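Local coordinates for thiamine phosphate pyrophosphorylase (Bacteroides thetaiotaomicron VPI-5482, PDB 3CEU), which probably catalyses the joining of thiazole and pyrimidine precursors into thiamine phosphate, a step of thiamine diphosphate biosynthesis, at residues His31-Glu36 with Asn77-Ser82; Tyr64-Glu67 with Gly73-Leu76; Arg44-Ile49 with Arg55-His60. One frame throughout, in Å; residues are numbered along the deposited sequence.

Interaction 1: His31-Glu36 with Asn77-Ser82; sequences HLRKPE and NARNPS
Arg33, Pro35 and Glu36 meet a single partner, Arg79, where two loops come together beyond the strands of a TIM barrel. The segment 31-36 runs off the C-terminal end of strand 29-32, and the loop segment 77-82 comes after strand 73-75, so the contact lies at the end of the barrel that carries the active site in enzymes of this fold. It illustrates how rim loops can touch through long side chains while their backbones stay well apart.

The more enclosed side is built on Pro35. Its CB lies 4.1 Å from Arg79 NE, and its CG sits 3.8 Å above one face of the Arg33 guanidinium, toward the rim of that group. Arg33 keeps its chain extended, with CG anti to the backbone N (chi1 -179°), which carries its NE to 4.1 Å from Arg79 NH2. The two guanidinium planes are steeply inclined, 74° apart; these positive groups do not bond and would probably disfavour one another.

The more open, solvent-facing side belongs to Glu36, although its OE2 comes to 3.9 Å from the methylene CD of Arg79. That oxygen stays 5.2 Å from Arg79 NE, so opposite charges are near without forming a salt bridge; at most they would probably favour each other at longer range. An alanine in place of Arg79 would take away the one side chain that meets all three partners and is likely to open a gap beside Pro35 CB.

Behind Arg79 the turn is held by an Asx motif at Asn77, whose ND2 also bonds to the carbonyls of His60 and His75. Asn77 OD1 accepts from Asn80 N at 3.2 Å, the donor lying well above the carbonyl plane, 63° out of it.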
loop_
_atom_site.group_PDB
_atom_site.type_symbol
_atom_site.label_atom_id
_atom_site.label_comp_id
_atom_site.label_asym_id
_atom_site.label_seq_id
_atom_site.Cartn_x
_atom_site.Cartn_y
_atom_site.Cartn_z
ATOM N N HIS A 31 0.529 -2.166 3.936
ATOM C CA HIS A 31 1.901 -1.690 4.055
ATOM C C HIS A 31 2.070 -1.032 5.416
ATOM O O HIS A 31 1.538 0.056 5.675
ATOM C CB HIS A 31 2.236 -0.698 2.935
ATOM C CG HIS A 31 2.869 -1.337 1.736
ATOM N ND1 HIS A 31 4.181 -1.105 1.375
ATOM C CD2 HIS A 31 2.392 -2.237 0.845
ATOM C CE1 HIS A 31 4.482 -1.835 0.317
ATOM N NE2 HIS A 31 3.412 -2.534 -0.025
ATOM N N LEU A 32 2.802 -1.720 6.287
ATOM C CA LEU A 32 3.068 -1.240 7.637
ATOM C C LEU A 32 4.204 -0.233 7.588
ATOM O O LEU A 32 5.356 -0.592 7.359
ATOM C CB LEU A 32 3.443 -2.417 8.549
ATOM C CG LEU A 32 3.789 -2.122 10.004
ATOM C CD1 LEU A 32 2.643 -1.376 10.680
ATOM C CD2 LEU A 32 4.075 -3.427 10.731
ATOM N N ARG A 33 3.870 1.032 7.791
ATOM C CA ARG A 33 4.871 2.090 7.777
ATOM C C ARG A 33 4.730 2.948 9.029
ATOM O O ARG A 33 3.774 3.710 9.173
ATOM C CB ARG A 33 4.714 2.932 6.504
ATOM C CG ARG A 33 5.701 4.080 6.325
ATOM C CD ARG A 33 5.569 4.670 4.924
ATOM N NE ARG A 33 6.282 5.932 4.746
ATOM C CZ ARG A 33 5.927 7.093 5.303
ATOM N NH1 ARG A 33 4.859 7.175 6.089
ATOM N NH2 ARG A 33 6.635 8.189 5.055
ATOM N N LYS A 34 5.685 2.780 9.942
ATOM C CA LYS A 34 5.727 3.513 11.205
ATOM C C LYS A 34 7.128 4.106 11.346
ATOM O O LYS A 34 7.963 3.577 12.083
ATOM C CB LYS A 34 5.473 2.572 12.382
ATOM C CG LYS A 34 4.162 1.806 12.330
ATOM C CD LYS A 34 2.976 2.751 12.308
ATOM C CE LYS A 34 1.658 2.000 12.421
ATOM N NZ LYS A 34 0.514 2.942 12.333
ATOM N N PRO A 35 7.392 5.226 10.660
ATOM C CA PRO A 35 8.687 5.914 10.680
ATOM C C PRO A 35 9.265 6.154 12.070
ATOM O O PRO A 35 8.566 6.636 12.959
ATOM C CB PRO A 35 8.392 7.232 9.970
ATOM C CG PRO A 35 7.225 6.898 9.074
ATOM C CD PRO A 35 6.382 6.033 9.954
ATOM N N GLU A 36 10.543 5.824 12.248
ATOM C CA GLU A 36 11.239 6.042 13.523
ATOM C C GLU A 36 10.413 5.615 14.734
ATOM O O GLU A 36 10.019 6.453 15.547
ATOM C CB GLU A 36 11.589 7.530 13.671
ATOM C CG GLU A 36 12.463 8.134 12.561
ATOM C CD GLU A 36 13.927 7.715 12.644
ATOM O OE1 GLU A 36 14.544 7.871 13.725
ATOM O OE2 GLU A 36 14.465 7.250 11.613
ATOM N N ASN A 77 13.252 1.569 1.743
ATOM C CA ASN A 77 12.990 2.999 1.743
ATOM C C ASN A 77 14.166 3.780 2.308
ATOM O O ASN A 77 15.133 3.194 2.790
ATOM C CB ASN A 77 11.706 3.293 2.524
ATOM C CG ASN A 77 11.822 2.946 3.989
ATOM O OD1 ASN A 77 12.427 3.686 4.771
ATOM N ND2 ASN A 77 11.250 1.813 4.373
ATOM N N ALA A 78 14.081 5.102 2.237
ATOM C CA ALA A 78 15.154 5.973 2.702
ATOM C C ALA A 78 15.751 5.565 4.042
ATOM O O ALA A 78 16.971 5.434 4.169
ATOM C CB ALA A 78 14.662 7.412 2.769
ATOM N N ARG A 79 14.901 5.352 5.037
ATOM C CA ARG A 79 15.386 4.984 6.357
ATOM C C ARG A 79 15.878 3.537 6.414
ATOM O O ARG A 79 16.763 3.208 7.207
ATOM C CB ARG A 79 14.288 5.253 7.396
ATOM C CG ARG A 79 13.951 6.752 7.528
ATOM C CD ARG A 79 12.605 6.988 8.202
ATOM N NE ARG A 79 11.544 6.297 7.475
ATOM C CZ ARG A 79 11.213 6.559 6.213
ATOM N NH1 ARG A 79 11.856 7.506 5.535
ATOM N NH2 ARG A 79 10.257 5.858 5.615
ATOM N N ASN A 80 15.328 2.680 5.559
ATOM C CA ASN A 80 15.748 1.280 5.524
ATOM C C ASN A 80 15.971 0.909 4.064
ATOM O O ASN A 80 15.168 0.211 3.453
ATOM C CB ASN A 80 14.682 0.404 6.173
ATOM C CG ASN A 80 14.266 0.925 7.551
ATOM O OD1 ASN A 80 13.463 1.858 7.653
ATOM N ND2 ASN A 80 14.826 0.341 8.609
ATOM N N PRO A 81 17.098 1.376 3.487
ATOM C CA PRO A 81 17.497 1.153 2.093
ATOM C C PRO A 81 17.967 -0.226 1.657
ATOM O O PRO A 81 18.170 -0.453 0.466
ATOM C CB PRO A 81 18.577 2.202 1.884
ATOM C CG PRO A 81 19.252 2.236 3.203
ATOM C CD PRO A 81 18.097 2.219 4.177
ATOM N N SER A 82 18.131 -1.161 2.581
ATOM C CA SER A 82 18.597 -2.461 2.140
ATOM C C SER A 82 18.023 -3.636 2.888
ATOM O O SER A 82 17.786 -3.575 4.092
ATOM C CB SER A 82 20.124 -2.489 2.190
ATOM O OG SER A 82 20.594 -1.803 3.338
#

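Interaction 2: Tyr64-Glu67 with Gly73-Leu76; sequences YLKE and GIHL
This is a buried, apolar helix-on-strand contact inside a beta-alpha-beta unit of the barrel: the short helix 65-68, which follows strand 57-59, lays the methylenes of Lys66 over the start of the next strand, 73-75. As a worked example it shows a lysine serving as hydrocarbon for most of its length. Lys66 CG rests 3.7 Å from Gly73 CA, and CE comes back to the same glycine, 3.8 Å from that CA, so the chain spans the residue at two points.

The bend that makes this possible is at chi2 (-81°), while CG stands anti to the backbone N. At Gly73 the lysine packs directly on main chain, and here the two backbones are at their nearest, 5.9 Å between Lys66 CA and Gly73 CA. Farther along the strand, Ile74 offers its CG2 branch, 4.0 Å from Lys66 CG. At the polar end, Lys66 NZ makes a long salt bridge of 3.7 Å to Glu67 OE1 and a weak hydrogen bond to Ala88 O, so the ammonium has polar neighbours although the residue is buried.

On the strand side, backbone bonds tie Gly73 to Thr59 of strand 57-59 and Ile74 to His90 and Ser92 of strand 90-95, while on the helix side Leu65 leans on Ser42 and Glu43 of helix 39-48.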
loop_
_atom_site.group_PDB
_atom_site.type_symbol
_atom_site.label_atom_id
_atom_site.label_comp_id
_atom_site.label_asym_id
_atom_site.label_seq_id
_atom_site.Cartn_x
_atom_site.Cartn_y
_atom_site.Cartn_z
ATOM N N TYR A 64 13.393 -7.406 10.420
ATOM C CA TYR A 64 13.471 -8.702 11.078
ATOM C C TYR A 64 12.063 -9.220 11.393
ATOM O O TYR A 64 11.858 -10.422 11.554
ATOM C CB TYR A 64 14.277 -8.607 12.370
ATOM C CG TYR A 64 13.464 -8.147 13.557
ATOM C CD1 TYR A 64 13.193 -6.792 13.766
ATOM C CD2 TYR A 64 12.941 -9.071 14.460
ATOM C CE1 TYR A 64 12.417 -6.373 14.846
ATOM C CE2 TYR A 64 12.172 -8.664 15.535
ATOM C CZ TYR A 64 11.914 -7.320 15.722
ATOM O OH TYR A 64 11.147 -6.937 16.788
ATOM N N LEU A 65 11.094 -8.308 11.487
ATOM C CA LEU A 65 9.713 -8.687 11.772
ATOM C C LEU A 65 9.131 -9.525 10.645
ATOM O O LEU A 65 8.144 -10.244 10.838
ATOM C CB LEU A 65 8.842 -7.446 11.951
ATOM C CG LEU A 65 9.163 -6.574 13.165
ATOM C CD1 LEU A 65 8.382 -5.271 13.064
ATOM C CD2 LEU A 65 8.827 -7.318 14.448
ATOM N N LYS A 66 9.743 -9.437 9.469
ATOM C CA LYS A 66 9.269 -10.182 8.311
ATOM C C LYS A 66 9.183 -11.682 8.593
ATOM O O LYS A 66 8.145 -12.295 8.347
ATOM C CB LYS A 66 10.183 -9.915 7.112
ATOM C CG LYS A 66 9.627 -10.383 5.772
ATOM C CD LYS A 66 9.835 -11.873 5.528
ATOM C CE LYS A 66 9.443 -12.247 4.093
ATOM N NZ LYS A 66 9.573 -13.709 3.812
ATOM N N GLU A 67 10.265 -12.265 9.111
ATOM C CA GLU A 67 10.299 -13.702 9.422
ATOM C C GLU A 67 9.746 -13.963 10.822
ATOM O O GLU A 67 9.214 -15.034 11.117
ATOM C CB GLU A 67 11.735 -14.240 9.344
ATOM C CG GLU A 67 12.442 -14.028 8.010
ATOM C CD GLU A 67 11.857 -14.867 6.888
ATOM O OE1 GLU A 67 12.438 -14.871 5.785
ATOM O OE2 GLU A 67 10.816 -15.521 7.108
ATOM N N GLY A 73 6.560 -9.541 3.157
ATOM C CA GLY A 73 7.882 -9.121 2.722
ATOM C C GLY A 73 8.243 -7.729 3.234
ATOM O O GLY A 73 7.659 -7.241 4.199
ATOM N N ILE A 74 9.196 -7.079 2.574
ATOM C CA ILE A 74 9.645 -5.764 2.986
ATOM C C ILE A 74 9.615 -4.733 1.856
ATOM O O ILE A 74 9.633 -5.081 0.665
ATOM C CB ILE A 74 11.075 -5.834 3.520
ATOM C CG1 ILE A 74 12.019 -6.246 2.389
ATOM C CG2 ILE A 74 11.152 -6.840 4.658
ATOM C CD1 ILE A 74 13.483 -6.142 2.724
ATOM N N HIS A 75 9.576 -3.460 2.240
ATOM C CA HIS A 75 9.561 -2.361 1.276
ATOM C C HIS A 75 10.753 -1.483 1.587
ATOM O O HIS A 75 10.761 -0.781 2.591
ATOM C CB HIS A 75 8.287 -1.532 1.415
ATOM C CG HIS A 75 8.048 -0.613 0.265
ATOM N ND1 HIS A 75 7.655 -1.066 -0.975
ATOM C CD2 HIS A 75 8.140 0.736 0.163
ATOM C CE1 HIS A 75 7.509 -0.040 -1.789
ATOM N NE2 HIS A 75 7.795 1.066 -1.127
ATOM N N LEU A 76 11.764 -1.520 0.733
ATOM C CA LEU A 76 12.953 -0.712 0.966
ATOM C C LEU A 76 12.617 0.772 0.890
ATOM O O LEU A 76 11.794 1.189 0.083
ATOM C CB LEU A 76 14.027 -1.064 -0.062
ATOM C CG LEU A 76 14.280 -2.560 -0.173
ATOM C CD1 LEU A 76 15.318 -2.825 -1.258
ATOM C CD2 LEU A 76 14.742 -3.108 1.163
#

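Interaction 3: Arg44-Ile49 with Arg55-His60; sequences RLLTLI and RRIVTH
Leu46 and Ile57 bring helix 39-48 and strand 57-59 nearest to each other, 9.4 Å between their CA atoms, a spacing that leaves the gap to be filled by side chains. The two elements belong to one beta-alpha-beta unit of the TIM barrel, in which the helix on the outside packs against the strand that follows it, and the contact illustrates how branched aliphatic side chains fill the layer between helix and strand.

Ile57 is the common partner. Its CD1 is met by the CD2 branch of Leu46 at 4.2 Å and, more tightly, by the CD1 of Ile49 at 3.5 Å. The two isoleucines reach toward each other tip to tip, methyl against methyl, so their meeting is close but narrow. For Ile49 that reach depends on a chi1 of 43°, which sets CG1 between the backbone N and the carbonyl carbon; Ile57 instead holds CG1 anti to its own carbonyl carbon.

Ile49 is also where the backbone leaves helical angles, though its N still bonds to Leu45 O at 3.2 Å. The buried layer continues to the neighbouring strand, for Leu46 also touches Leu32, and Ile57 touches both Leu30 and Leu32 of strand 29-32. Ile49 also packs on Thr20 of helix 15-24. Two carbonyls near this terminus share a partner in the connecting loop: His54 NE2 is hydrogen-bonded to both Leu46 O and Ile49 O, the carbonyls of the same two residues whose methyl groups meet Ile57 CD1.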
loop_
_atom_site.group_PDB
_atom_site.type_symbol
_atom_site.label_atom_id
_atom_site.label_comp_id
_atom_site.label_asym_id
_atom_site.label_seq_id
_atom_site.Cartn_x
_atom_site.Cartn_y
_atom_site.Cartn_z
ATOM N N ARG A 44 3.425 -5.409 18.922
ATOM C CA ARG A 44 2.139 -5.360 19.622
ATOM C C ARG A 44 0.984 -5.373 18.629
ATOM O O ARG A 44 0.041 -6.151 18.762
ATOM C CB ARG A 44 2.079 -4.110 20.518
ATOM C CG ARG A 44 3.265 -4.030 21.493
ATOM C CD ARG A 44 3.302 -2.771 22.371
ATOM N NE ARG A 44 2.381 -2.821 23.508
ATOM C CZ ARG A 44 1.083 -2.542 23.440
ATOM N NH1 ARG A 44 0.538 -2.186 22.283
ATOM N NH2 ARG A 44 0.332 -2.614 24.532
ATOM N N LEU A 45 1.077 -4.522 17.619
ATOM C CA LEU A 45 0.044 -4.445 16.605
ATOM C C LEU A 45 -0.052 -5.771 15.851
ATOM O O LEU A 45 -1.136 -6.334 15.717
ATOM C CB LEU A 45 0.351 -3.294 15.643
ATOM C CG LEU A 45 -0.780 -2.773 14.756
ATOM C CD1 LEU A 45 -0.333 -1.518 14.019
ATOM C CD2 LEU A 45 -1.191 -3.835 13.778
ATOM N N LEU A 46 1.076 -6.280 15.366
ATOM C CA LEU A 46 1.061 -7.540 14.622
ATOM C C LEU A 46 0.472 -8.699 15.432
ATOM O O LEU A 46 -0.198 -9.564 14.879
ATOM C CB LEU A 46 2.478 -7.896 14.145
ATOM C CG LEU A 46 3.149 -6.859 13.240
ATOM C CD1 LEU A 46 4.651 -7.094 13.191
ATOM C CD2 LEU A 46 2.530 -6.908 11.855
ATOM N N THR A 47 0.713 -8.710 16.737
ATOM C CA THR A 47 0.192 -9.777 17.591
ATOM C C THR A 47 -1.337 -9.757 17.686
ATOM O O THR A 47 -1.964 -10.805 17.767
ATOM C CB THR A 47 0.755 -9.692 19.030
ATOM O OG1 THR A 47 2.186 -9.670 18.989
ATOM C CG2 THR A 47 0.301 -10.891 19.843
ATOM N N LEU A 48 -1.923 -8.562 17.685
ATOM C CA LEU A 48 -3.376 -8.401 17.771
ATOM C C LEU A 48 -4.094 -8.767 16.492
ATOM O O LEU A 48 -5.261 -9.161 16.519
ATOM C CB LEU A 48 -3.734 -6.962 18.116
ATOM C CG LEU A 48 -3.772 -6.602 19.598
ATOM C CD1 LEU A 48 -2.601 -7.244 20.316
ATOM C CD2 LEU A 48 -3.738 -5.075 19.741
ATOM N N ILE A 49 -3.414 -8.613 15.363
ATOM C CA ILE A 49 -4.034 -8.951 14.101
ATOM C C ILE A 49 -3.854 -10.428 13.808
ATOM O O ILE A 49 -2.749 -10.959 13.891
ATOM C CB ILE A 49 -3.459 -8.108 12.941
ATOM C CG1 ILE A 49 -1.941 -8.009 13.073
ATOM C CG2 ILE A 49 -4.091 -6.721 12.945
ATOM C CD1 ILE A 49 -1.309 -7.023 12.103
ATOM N N ARG A 55 0.568 -12.778 6.002
ATOM C CA ARG A 55 1.203 -12.839 4.687
ATOM C C ARG A 55 0.603 -11.831 3.708
ATOM O O ARG A 55 0.790 -11.950 2.499
ATOM C CB ARG A 55 1.097 -14.240 4.078
ATOM C CG ARG A 55 -0.252 -14.573 3.461
ATOM C CD ARG A 55 -1.103 -15.328 4.453
ATOM N NE ARG A 55 -1.806 -16.439 3.822
ATOM C CZ ARG A 55 -2.177 -17.537 4.472
ATOM N NH1 ARG A 55 -1.909 -17.667 5.769
ATOM N NH2 ARG A 55 -2.813 -18.511 3.828
ATOM N N ARG A 56 -0.116 -10.845 4.238
ATOM C CA ARG A 56 -0.739 -9.803 3.420
ATOM C C ARG A 56 -0.168 -8.443 3.834
ATOM O O ARG A 56 -0.589 -7.403 3.330
ATOM C CB ARG A 56 -2.252 -9.790 3.646
ATOM C CG ARG A 56 -2.994 -11.038 3.197
ATOM C CD ARG A 56 -3.410 -10.930 1.747
ATOM N NE ARG A 56 -4.420 -11.917 1.387
ATOM C CZ ARG A 56 -4.883 -12.089 0.154
ATOM N NH1 ARG A 56 -4.425 -11.331 -0.835
ATOM N NH2 ARG A 56 -5.793 -13.027 -0.095
ATOM N N ILE A 57 0.790 -8.470 4.757
ATOM C CA ILE A 57 1.427 -7.262 5.280
ATOM C C ILE A 57 2.901 -7.111 4.863
ATOM O O ILE A 57 3.670 -8.064 4.930
ATOM C CB ILE A 57 1.352 -7.256 6.833
ATOM C CG1 ILE A 57 -0.112 -7.308 7.277
ATOM C CG2 ILE A 57 2.050 -6.020 7.396
ATOM C CD1 ILE A 57 -0.303 -7.487 8.775
ATOM N N VAL A 58 3.271 -5.909 4.427
ATOM C CA VAL A 58 4.641 -5.594 4.038
ATOM C C VAL A 58 5.075 -4.516 5.011
ATOM O O VAL A 58 4.308 -3.586 5.280
ATOM C CB VAL A 58 4.718 -5.025 2.605
ATOM C CG1 VAL A 58 6.169 -4.728 2.241
ATOM C CG2 VAL A 58 4.113 -6.004 1.601
ATOM N N THR A 59 6.284 -4.630 5.557
ATOM C CA THR A 59 6.752 -3.631 6.531
ATOM C C THR A 59 7.875 -2.742 6.014
ATOM O O THR A 59 8.768 -3.204 5.304
ATOM C CB THR A 59 7.244 -4.299 7.837
ATOM O OG1 THR A 59 7.744 -3.294 8.723
ATOM C CG2 THR A 59 8.339 -5.315 7.558
ATOM N N HIS A 60 7.825 -1.467 6.379
ATOM C CA HIS A 60 8.838 -0.518 5.959
ATOM C C HIS A 60 9.916 -0.334 7.024
ATOM O O HIS A 60 10.910 0.353 6.807
ATOM C CB HIS A 60 8.214 0.849 5.641
ATOM C CG HIS A 60 7.275 0.832 4.476
ATOM N ND1 HIS A 60 7.140 1.903 3.615
ATOM C CD2 HIS A 60 6.410 -0.113 4.038
ATOM C CE1 HIS A 60 6.233 1.614 2.698
ATOM N NE2 HIS A 60 5.773 0.397 2.934
#

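Followed from the N terminus, the chain opens interaction 1 at the end of strand 29-32, then opens interaction 3 near the end of helix 39-48 and closes it on strand 57-59 after a short connection. It next opens interaction 2 at helix 65-68 and closes it on strand 73-75, and just beyond, 77-82 completes interaction 1. Interactions 2 and 3 thus stand in series, both nested within the longer loop of interaction 1, and none cross. The two inner contacts pack helices on successive barrel strands, joined by backbone bonds between Thr59 and both Gly73 and His75; interaction 1 bridges the loops that leave strands 29-32 and 73-75.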